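Local coordinates for uncharacterized protein (Pyrococcus horikoshii, PDB 1ZJJ) that is uncharacterised but probably acts as a magnesium-dependent phosphatase of the haloacid dehalogenase (HAD) superfamily, at residues S43-M49 with G91-E97; L81-F87 with L101-V106; E204-D210 with M224-V229. Numbering follows the deposited sequence.

Contact 1: S43-M49 with G91-E97; sequences STKTPEM and GEGLVKE
This is a loop-to-helix contact. The loop after strand 36-40, leading into helix 47-56, packs against the first turns of helix 92-101. Gly91 is the N-cap of helix 92-101. Thr44 (phi/psi -75/-22) leads into extended Lys45 (-123/152). Thr44 O accepts from Gly93 N at 2.9 Å, so the loop backbone takes up an amide of the open first turn. CA-CA distances are 5.6 Å for Ser43 and Leu94, 4.5 Å for Thr44 and Gly91, and 4.1 Å for Lys45 and Gly93. This leaves no room for a CB on Gly93. Water 1 joins Ser43 OG (3.0 Å) to Gly91 N (2.7 Å). Thr46 CG2 lies 3.9 Å from Gly93 CA, and Met49 CE reaches Glu92 OE2 at 3.4 Å. Pro47 CD is 3.8 Å from Glu97 OE2, while Glu97 OE1 is held in a salt bridge with Arg74. Thr46, chi1 p, and Met49 form a capping box: Thr46 OG1 accepts from Met49 N at 3.1 Å. The contact is consistent with the core-cap junction of a HAD hydrolase.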
# COMPACT_ATOMS: atom_id res chain seq x y z
N SER B 43 -16.31 -1.31 -6.58
CA SER B 43 -17.22 -0.60 -5.69
C SER B 43 -17.42 0.88 -6.02
O SER B 43 -18.08 1.60 -5.27
CB SER B 43 -16.73 -0.72 -4.25
OG SER B 43 -15.52 -0.01 -4.06
N THR B 44 -16.87 1.33 -7.15
CA THR B 44 -17.00 2.74 -7.54
C THR B 44 -18.39 3.10 -8.09
O THR B 44 -18.79 4.26 -8.14
CB THR B 44 -15.92 3.08 -8.57
OG1 THR B 44 -16.15 2.31 -9.76
CG2 THR B 44 -14.53 2.75 -8.03
N LYS B 45 -19.12 2.07 -8.57
CA LYS B 45 -20.42 2.35 -9.20
C LYS B 45 -21.57 1.60 -8.52
O LYS B 45 -21.39 0.56 -7.91
CB LYS B 45 -20.33 1.92 -10.67
CG LYS B 45 -19.44 2.84 -11.51
CD LYS B 45 -19.50 2.49 -13.00
CE LYS B 45 -18.63 3.43 -13.86
NZ LYS B 45 -17.22 3.05 -13.72
N THR B 46 -22.78 2.20 -8.61
CA THR B 46 -23.95 1.49 -8.08
C THR B 46 -24.48 0.46 -9.06
O THR B 46 -24.18 0.47 -10.25
CB THR B 46 -25.07 2.48 -7.78
OG1 THR B 46 -25.41 3.19 -8.98
CG2 THR B 46 -24.67 3.48 -6.69
N PRO B 47 -25.27 -0.47 -8.52
CA PRO B 47 -26.02 -1.42 -9.33
C PRO B 47 -26.79 -0.69 -10.44
O PRO B 47 -26.88 -1.15 -11.57
CB PRO B 47 -26.95 -2.19 -8.41
CG PRO B 47 -26.27 -2.11 -7.04
CD PRO B 47 -25.58 -0.67 -7.11
N GLU B 48 -27.42 0.44 -10.07
CA GLU B 48 -28.12 1.24 -11.07
C GLU B 48 -27.20 1.68 -12.21
O GLU B 48 -27.52 1.56 -13.38
CB GLU B 48 -28.72 2.46 -10.37
CG GLU B 48 -29.92 2.10 -9.50
CD GLU B 48 -29.43 1.76 -8.11
OE1 GLU B 48 -28.45 2.36 -7.69
OE2 GLU B 48 -30.03 0.88 -7.47
N MET B 49 -26.04 2.21 -11.83
CA MET B 49 -25.06 2.67 -12.81
C MET B 49 -24.64 1.51 -13.70
O MET B 49 -24.45 1.67 -14.90
CB MET B 49 -23.82 3.25 -12.11
CG MET B 49 -23.99 4.67 -11.58
SD MET B 49 -22.55 5.24 -10.64
CE MET B 49 -23.23 5.37 -9.02
N GLY B 91 -15.25 5.65 -4.15
CA GLY B 91 -16.05 6.43 -5.07
C GLY B 91 -17.52 6.55 -4.73
O GLY B 91 -18.01 6.00 -3.74
N GLU B 92 -18.22 7.28 -5.59
CA GLU B 92 -19.65 7.54 -5.45
C GLU B 92 -20.46 6.31 -5.06
O GLU B 92 -21.28 6.36 -4.15
CB GLU B 92 -20.17 8.12 -6.76
CG GLU B 92 -21.55 8.72 -6.70
CD GLU B 92 -22.08 9.07 -8.07
OE1 GLU B 92 -21.33 9.70 -8.85
OE2 GLU B 92 -23.24 8.73 -8.37
N GLY B 93 -20.24 5.21 -5.77
CA GLY B 93 -20.98 3.99 -5.48
C GLY B 93 -20.88 3.56 -4.03
O GLY B 93 -21.89 3.27 -3.39
N LEU B 94 -19.66 3.52 -3.51
CA LEU B 94 -19.43 3.11 -2.14
C LEU B 94 -20.03 4.10 -1.14
O LEU B 94 -20.66 3.69 -0.16
CB LEU B 94 -17.94 2.93 -1.88
CG LEU B 94 -17.54 2.38 -0.50
CD1 LEU B 94 -18.25 1.06 -0.24
CD2 LEU B 94 -16.01 2.21 -0.45
N VAL B 95 -19.85 5.39 -1.39
CA VAL B 95 -20.39 6.41 -0.49
C VAL B 95 -21.90 6.28 -0.40
O VAL B 95 -22.47 6.38 0.69
CB VAL B 95 -20.05 7.84 -0.97
CG1 VAL B 95 -20.89 8.86 -0.19
CG2 VAL B 95 -18.57 8.13 -0.73
N LYS B 96 -22.55 6.04 -1.54
CA LYS B 96 -24.00 5.89 -1.59
C LYS B 96 -24.48 4.70 -0.75
O LYS B 96 -25.49 4.80 -0.04
CB LYS B 96 -24.46 5.71 -3.03
CG LYS B 96 -24.07 6.85 -3.95
CD LYS B 96 -25.27 7.67 -4.36
CE LYS B 96 -24.83 8.97 -5.00
NZ LYS B 96 -25.71 9.36 -6.14
N GLU B 97 -23.78 3.58 -0.86
CA GLU B 97 -24.14 2.39 -0.10
C GLU B 97 -23.98 2.63 1.40
O GLU B 97 -24.79 2.15 2.19
CB GLU B 97 -23.28 1.19 -0.52
CG GLU B 97 -23.48 0.76 -1.96
CD GLU B 97 -24.85 0.15 -2.22
OE1 GLU B 97 -25.70 0.12 -1.30
OE2 GLU B 97 -25.07 -0.31 -3.36
O HOH W 1 -15.08 2.96 -4.39
O HOH W 2 -22.90 -0.24 -4.97

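Contact 2: L81-F87 with L101-V106; sequences LDPGKIF and LGWGIV
Leu101, in the end region of helix 92-101, meets Ile86 CD1 with its CD1 at 3.8 Å. Gly102 follows the helix with positive phi (74°) and turns the chain back toward residues 81-87. Trp103 (chi1 m, chi2 4°) then lays its indole against the loop before strand 86-89. Pro83 CA sits 3.4 Å from the centroid of the Trp103 six-membered ring, 11° off the normal, a CH-pi contact. Pro83 CB is 3.6 Å from Trp103 NE1, and Ile86 CD1 is 4.0 Å from Trp103 CE3. Gly104, at phi/psi 98/127, would jam a CB against the preceding carbonyl. Its O accepts from Ile86 N at 2.9 Å. Ile105 pairs with Ile86 in a single beta bridge, CA-CA 4.7 Å, and its CA makes a CA-H...O contact with Ile86 O at 3.3 Å. Val106 N donates to Ile86 O at 2.8 Å. Val106 CG2 packs on Lys85 CB at 3.9 Å, and Val106 O lies at the edge of the Phe87 ring, 3.4 Å from CD1. Residues 104-106 thus flank strand 86-89 on one side. Strand 121-124 pairs with it on the other through His121 and Val123. Ile86 also packs on Met77 of helix 69-80 and Met98 of helix 92-101.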
# COMPACT_ATOMS: atom_id res chain seq x y z
N LEU B 81 -22.21 -6.26 12.07
CA LEU B 81 -21.53 -5.26 12.89
C LEU B 81 -22.51 -4.37 13.63
O LEU B 81 -23.71 -4.39 13.36
CB LEU B 81 -20.61 -4.41 12.02
CG LEU B 81 -19.56 -5.16 11.18
CD1 LEU B 81 -18.84 -4.17 10.26
CD2 LEU B 81 -18.56 -5.88 12.09
N ASP B 82 -22.00 -3.60 14.59
CA ASP B 82 -22.84 -2.70 15.36
C ASP B 82 -22.80 -1.31 14.75
O ASP B 82 -21.74 -0.76 14.50
CB ASP B 82 -22.37 -2.65 16.80
CG ASP B 82 -22.28 -4.02 17.43
OD1 ASP B 82 -23.28 -4.76 17.39
OD2 ASP B 82 -21.20 -4.35 17.95
N PRO B 83 -23.98 -0.72 14.50
CA PRO B 83 -24.05 0.61 13.91
C PRO B 83 -23.13 1.63 14.57
O PRO B 83 -23.06 1.72 15.80
CB PRO B 83 -25.53 0.97 14.07
CG PRO B 83 -26.20 -0.36 13.96
CD PRO B 83 -25.32 -1.21 14.84
N GLY B 84 -22.41 2.38 13.75
CA GLY B 84 -21.48 3.38 14.24
C GLY B 84 -21.08 4.25 13.07
O GLY B 84 -21.33 3.90 11.91
N LYS B 85 -20.46 5.40 13.35
CA LYS B 85 -20.06 6.29 12.27
C LYS B 85 -18.99 5.68 11.37
O LYS B 85 -18.11 4.97 11.82
CB LYS B 85 -19.60 7.63 12.83
CG LYS B 85 -20.74 8.40 13.43
CD LYS B 85 -20.21 9.42 14.40
CE LYS B 85 -20.53 10.84 13.96
NZ LYS B 85 -20.07 11.81 14.98
N ILE B 86 -19.12 5.98 10.08
CA ILE B 86 -18.24 5.46 9.04
C ILE B 86 -17.37 6.51 8.36
O ILE B 86 -17.82 7.63 8.07
CB ILE B 86 -19.09 4.78 7.92
CG1 ILE B 86 -20.08 3.80 8.55
CG2 ILE B 86 -18.16 4.07 6.89
CD1 ILE B 86 -21.21 3.34 7.61
N PHE B 87 -16.12 6.13 8.09
CA PHE B 87 -15.22 7.00 7.35
C PHE B 87 -15.00 6.21 6.07
O PHE B 87 -14.63 5.04 6.11
CB PHE B 87 -13.89 7.18 8.07
CG PHE B 87 -12.93 8.05 7.31
CD1 PHE B 87 -13.19 9.41 7.13
CD2 PHE B 87 -11.78 7.51 6.74
CE1 PHE B 87 -12.33 10.22 6.39
CE2 PHE B 87 -10.90 8.31 6.00
CZ PHE B 87 -11.18 9.67 5.82
N LEU B 101 -26.91 2.95 4.74
CA LEU B 101 -26.90 2.29 6.04
C LEU B 101 -27.53 3.23 7.06
O LEU B 101 -28.17 2.80 8.02
CB LEU B 101 -25.48 1.95 6.47
CG LEU B 101 -24.92 0.58 6.07
CD1 LEU B 101 -23.45 0.48 6.48
CD2 LEU B 101 -25.73 -0.51 6.74
N GLY B 102 -27.34 4.53 6.83
CA GLY B 102 -27.90 5.52 7.73
C GLY B 102 -27.16 5.61 9.05
O GLY B 102 -27.66 6.20 10.00
N TRP B 103 -25.96 5.04 9.12
CA TRP B 103 -25.18 5.06 10.35
C TRP B 103 -24.47 6.39 10.57
O TRP B 103 -24.03 6.69 11.69
CB TRP B 103 -24.14 3.93 10.33
CG TRP B 103 -24.74 2.55 10.43
CD1 TRP B 103 -26.06 2.22 10.47
CD2 TRP B 103 -24.02 1.31 10.50
NE1 TRP B 103 -26.21 0.86 10.55
CE2 TRP B 103 -24.98 0.27 10.57
CE3 TRP B 103 -22.65 0.97 10.50
CZ2 TRP B 103 -24.61 -1.08 10.64
CZ3 TRP B 103 -22.30 -0.37 10.57
CH2 TRP B 103 -23.28 -1.38 10.64
N GLY B 104 -24.38 7.19 9.52
CA GLY B 104 -23.71 8.47 9.63
C GLY B 104 -22.28 8.40 9.13
O GLY B 104 -21.50 7.55 9.58
N ILE B 105 -21.94 9.29 8.21
CA ILE B 105 -20.59 9.32 7.64
C ILE B 105 -19.79 10.52 8.11
O ILE B 105 -20.27 11.65 8.09
CB ILE B 105 -20.64 9.38 6.10
CG1 ILE B 105 -21.22 8.08 5.54
CG2 ILE B 105 -19.24 9.65 5.54
CD1 ILE B 105 -21.41 8.09 4.04
N VAL B 106 -18.56 10.27 8.56
CA VAL B 106 -17.67 11.35 8.98
C VAL B 106 -16.94 11.81 7.72
O VAL B 106 -16.21 11.03 7.10
CB VAL B 106 -16.63 10.85 10.01
CG1 VAL B 106 -15.65 11.98 10.35
CG2 VAL B 106 -17.33 10.37 11.28

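Contact 3: E204-D210 with M224-V229; sequences ELWMVGD and MKAIMV. With MG (magnesium ion), chain D.
Strands 204-209 and 225-229 run side by side as parallel neighbours, their axes 4.8 Å apart at closest approach and 21° apart in direction. Glu204 starts the first strand, and its OE1 accepts from Trp206 NE1 at 3.1 Å. Leu205 O accepts from Lys225 N at 3.1 Å, and Leu205 CB touches Met224 CG at 4.0 Å. Trp206 (chi1 m, chi2 10°) pairs with Lys225. Lys225 CD lies 3.6 Å from the centroid of the Trp206 five-membered ring, 9° off its normal, a CH-pi contact. Ile227 CD1 is 3.7 Å from Trp206 CE3. Met207 takes the opposite face of the sheet, where its CB meets Met224 CE at 3.6 Å. Its N donates to Lys225 O and its O accepts from Ile227 N, both at 2.9 Å. Val208 returns to the face of Trp206, Lys225 and Ile227; its CG2 is 4.0 Å from Ile227 CD1. Gly209 N donates to Ile227 O, and Gly209 O accepts from Val229 N, both at 3.0 Å. Asp210 follows the strand with chi1 p. Its OD1 binds magnesium at 2.3 Å, while its OD2 accepts from water 3 at 2.7 Å and from Val233 N. Waters 3, 4 and 5 bind the ion at 2.2, 2.1 and 2.0 Å, and Asp7 and Asp9 complete the site. Helix 212-221 links the strands in a beta-alpha-beta unit, and Met207 and Ala226 pack on it. A metal-binding aspartate at the end of a central strand is typical of the Rossmann-like HAD core.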
# COMPACT_ATOMS: atom_id res chain seq x y z
N GLU B 204 -27.90 -24.84 -6.94
CA GLU B 204 -26.56 -25.34 -7.24
C GLU B 204 -26.00 -24.11 -7.92
O GLU B 204 -26.54 -23.67 -8.93
CB GLU B 204 -26.62 -26.50 -8.22
CG GLU B 204 -25.29 -26.77 -8.87
CD GLU B 204 -25.36 -27.87 -9.91
OE1 GLU B 204 -24.35 -28.06 -10.60
OE2 GLU B 204 -26.42 -28.53 -10.03
N LEU B 205 -24.92 -23.56 -7.38
CA LEU B 205 -24.33 -22.35 -7.93
C LEU B 205 -23.17 -22.55 -8.88
O LEU B 205 -22.31 -23.39 -8.65
CB LEU B 205 -23.86 -21.44 -6.78
CG LEU B 205 -24.88 -21.05 -5.71
CD1 LEU B 205 -24.19 -20.23 -4.63
CD2 LEU B 205 -26.01 -20.26 -6.36
N TRP B 206 -23.18 -21.76 -9.96
CA TRP B 206 -22.11 -21.77 -10.96
C TRP B 206 -21.51 -20.36 -10.97
O TRP B 206 -22.24 -19.37 -10.88
CB TRP B 206 -22.65 -22.06 -12.36
CG TRP B 206 -23.08 -23.47 -12.62
CD1 TRP B 206 -23.23 -24.48 -11.70
CD2 TRP B 206 -23.48 -24.01 -13.88
NE1 TRP B 206 -23.70 -25.61 -12.33
CE2 TRP B 206 -23.86 -25.35 -13.66
CE3 TRP B 206 -23.55 -23.49 -15.18
CZ2 TRP B 206 -24.32 -26.19 -14.69
CZ3 TRP B 206 -24.00 -24.31 -16.21
CH2 TRP B 206 -24.38 -25.65 -15.96
N MET B 207 -20.19 -20.28 -11.08
CA MET B 207 -19.50 -18.99 -11.12
C MET B 207 -18.77 -18.89 -12.46
O MET B 207 -17.98 -19.76 -12.81
CB MET B 207 -18.48 -18.90 -9.98
CG MET B 207 -17.70 -17.59 -9.93
SD MET B 207 -18.75 -16.19 -9.52
CE MET B 207 -18.04 -14.89 -10.58
N VAL B 208 -19.03 -17.82 -13.19
CA VAL B 208 -18.39 -17.61 -14.48
C VAL B 208 -17.53 -16.35 -14.42
O VAL B 208 -18.05 -15.25 -14.19
CB VAL B 208 -19.44 -17.44 -15.61
CG1 VAL B 208 -18.74 -17.21 -16.93
CG2 VAL B 208 -20.35 -18.66 -15.67
N GLY B 209 -16.22 -16.51 -14.61
CA GLY B 209 -15.33 -15.36 -14.55
C GLY B 209 -14.12 -15.45 -15.45
O GLY B 209 -13.92 -16.46 -16.13
N ASP B 210 -13.31 -14.40 -15.47
CA ASP B 210 -12.11 -14.37 -16.30
C ASP B 210 -10.84 -14.23 -15.46
O ASP B 210 -9.74 -14.25 -16.02
CB ASP B 210 -12.17 -13.21 -17.30
CG ASP B 210 -12.09 -11.87 -16.62
OD1 ASP B 210 -12.94 -11.64 -15.74
OD2 ASP B 210 -11.20 -11.06 -16.96
N MET B 224 -18.65 -23.76 -5.84
CA MET B 224 -19.44 -23.36 -6.99
C MET B 224 -18.71 -23.93 -8.20
O MET B 224 -17.48 -24.03 -8.19
CB MET B 224 -19.46 -21.84 -7.12
CG MET B 224 -19.95 -21.10 -5.91
SD MET B 224 -19.56 -19.35 -6.08
CE MET B 224 -20.84 -18.81 -7.24
N LYS B 225 -19.46 -24.32 -9.23
CA LYS B 225 -18.81 -24.84 -10.43
C LYS B 225 -17.95 -23.69 -10.95
O LYS B 225 -18.45 -22.58 -11.18
CB LYS B 225 -19.84 -25.24 -11.48
CG LYS B 225 -19.23 -25.76 -12.78
CD LYS B 225 -20.29 -26.05 -13.83
CE LYS B 225 -21.12 -27.27 -13.47
NZ LYS B 225 -20.29 -28.51 -13.50
N ALA B 226 -16.66 -23.95 -11.13
CA ALA B 226 -15.72 -22.92 -11.59
C ALA B 226 -15.58 -22.88 -13.11
O ALA B 226 -14.86 -23.69 -13.71
CB ALA B 226 -14.35 -23.14 -10.93
N ILE B 227 -16.26 -21.92 -13.73
CA ILE B 227 -16.22 -21.77 -15.18
C ILE B 227 -15.43 -20.54 -15.58
O ILE B 227 -15.76 -19.42 -15.19
CB ILE B 227 -17.63 -21.64 -15.77
CG1 ILE B 227 -18.52 -22.79 -15.28
CG2 ILE B 227 -17.55 -21.62 -17.30
CD1 ILE B 227 -19.98 -22.63 -15.67
N MET B 228 -14.38 -20.74 -16.36
CA MET B 228 -13.57 -19.62 -16.81
C MET B 228 -13.77 -19.38 -18.30
O MET B 228 -13.85 -20.33 -19.08
CB MET B 228 -12.09 -19.86 -16.51
CG MET B 228 -11.22 -18.64 -16.79
SD MET B 228 -9.46 -18.89 -16.42
CE MET B 228 -8.77 -19.01 -18.06
N VAL B 229 -13.87 -18.12 -18.68
CA VAL B 229 -14.01 -17.77 -20.09
C VAL B 229 -12.69 -17.14 -20.50
O VAL B 229 -11.94 -16.64 -19.66
CB VAL B 229 -15.17 -16.78 -20.34
CG1 VAL B 229 -16.50 -17.48 -20.10
CG2 VAL B 229 -15.03 -15.56 -19.43
MG MG D . -13.47 -9.72 -14.68
O HOH W 3 -11.51 -9.01 -15.23
O HOH W 4 -12.81 -10.59 -12.83
O HOH W 5 -13.89 -7.98 -13.67

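How the contacts relate
Contacts 1 and 2 interlock along the chain, with the order 43-49, 81-87, 91-97, 101-106. Their centres are about 16 Å apart, and they touch where Val95 O meets Ile105 CD1 at 3.9 Å. Helix 92-101 carries one segment of contact 1 and leads into the second segment of contact 2. Contact 3 comes later. Its centre lies about 25 Å from that of contact 1 and about 34 Å from that of contact 2, across the chain's centre from both. It belongs to the six-stranded sheet of the HAD core, which carries the magnesium site. Contact 2 edges the four-stranded sheet, probably the cap domain, away from the metal. Contact 1 lies at the junction of the two.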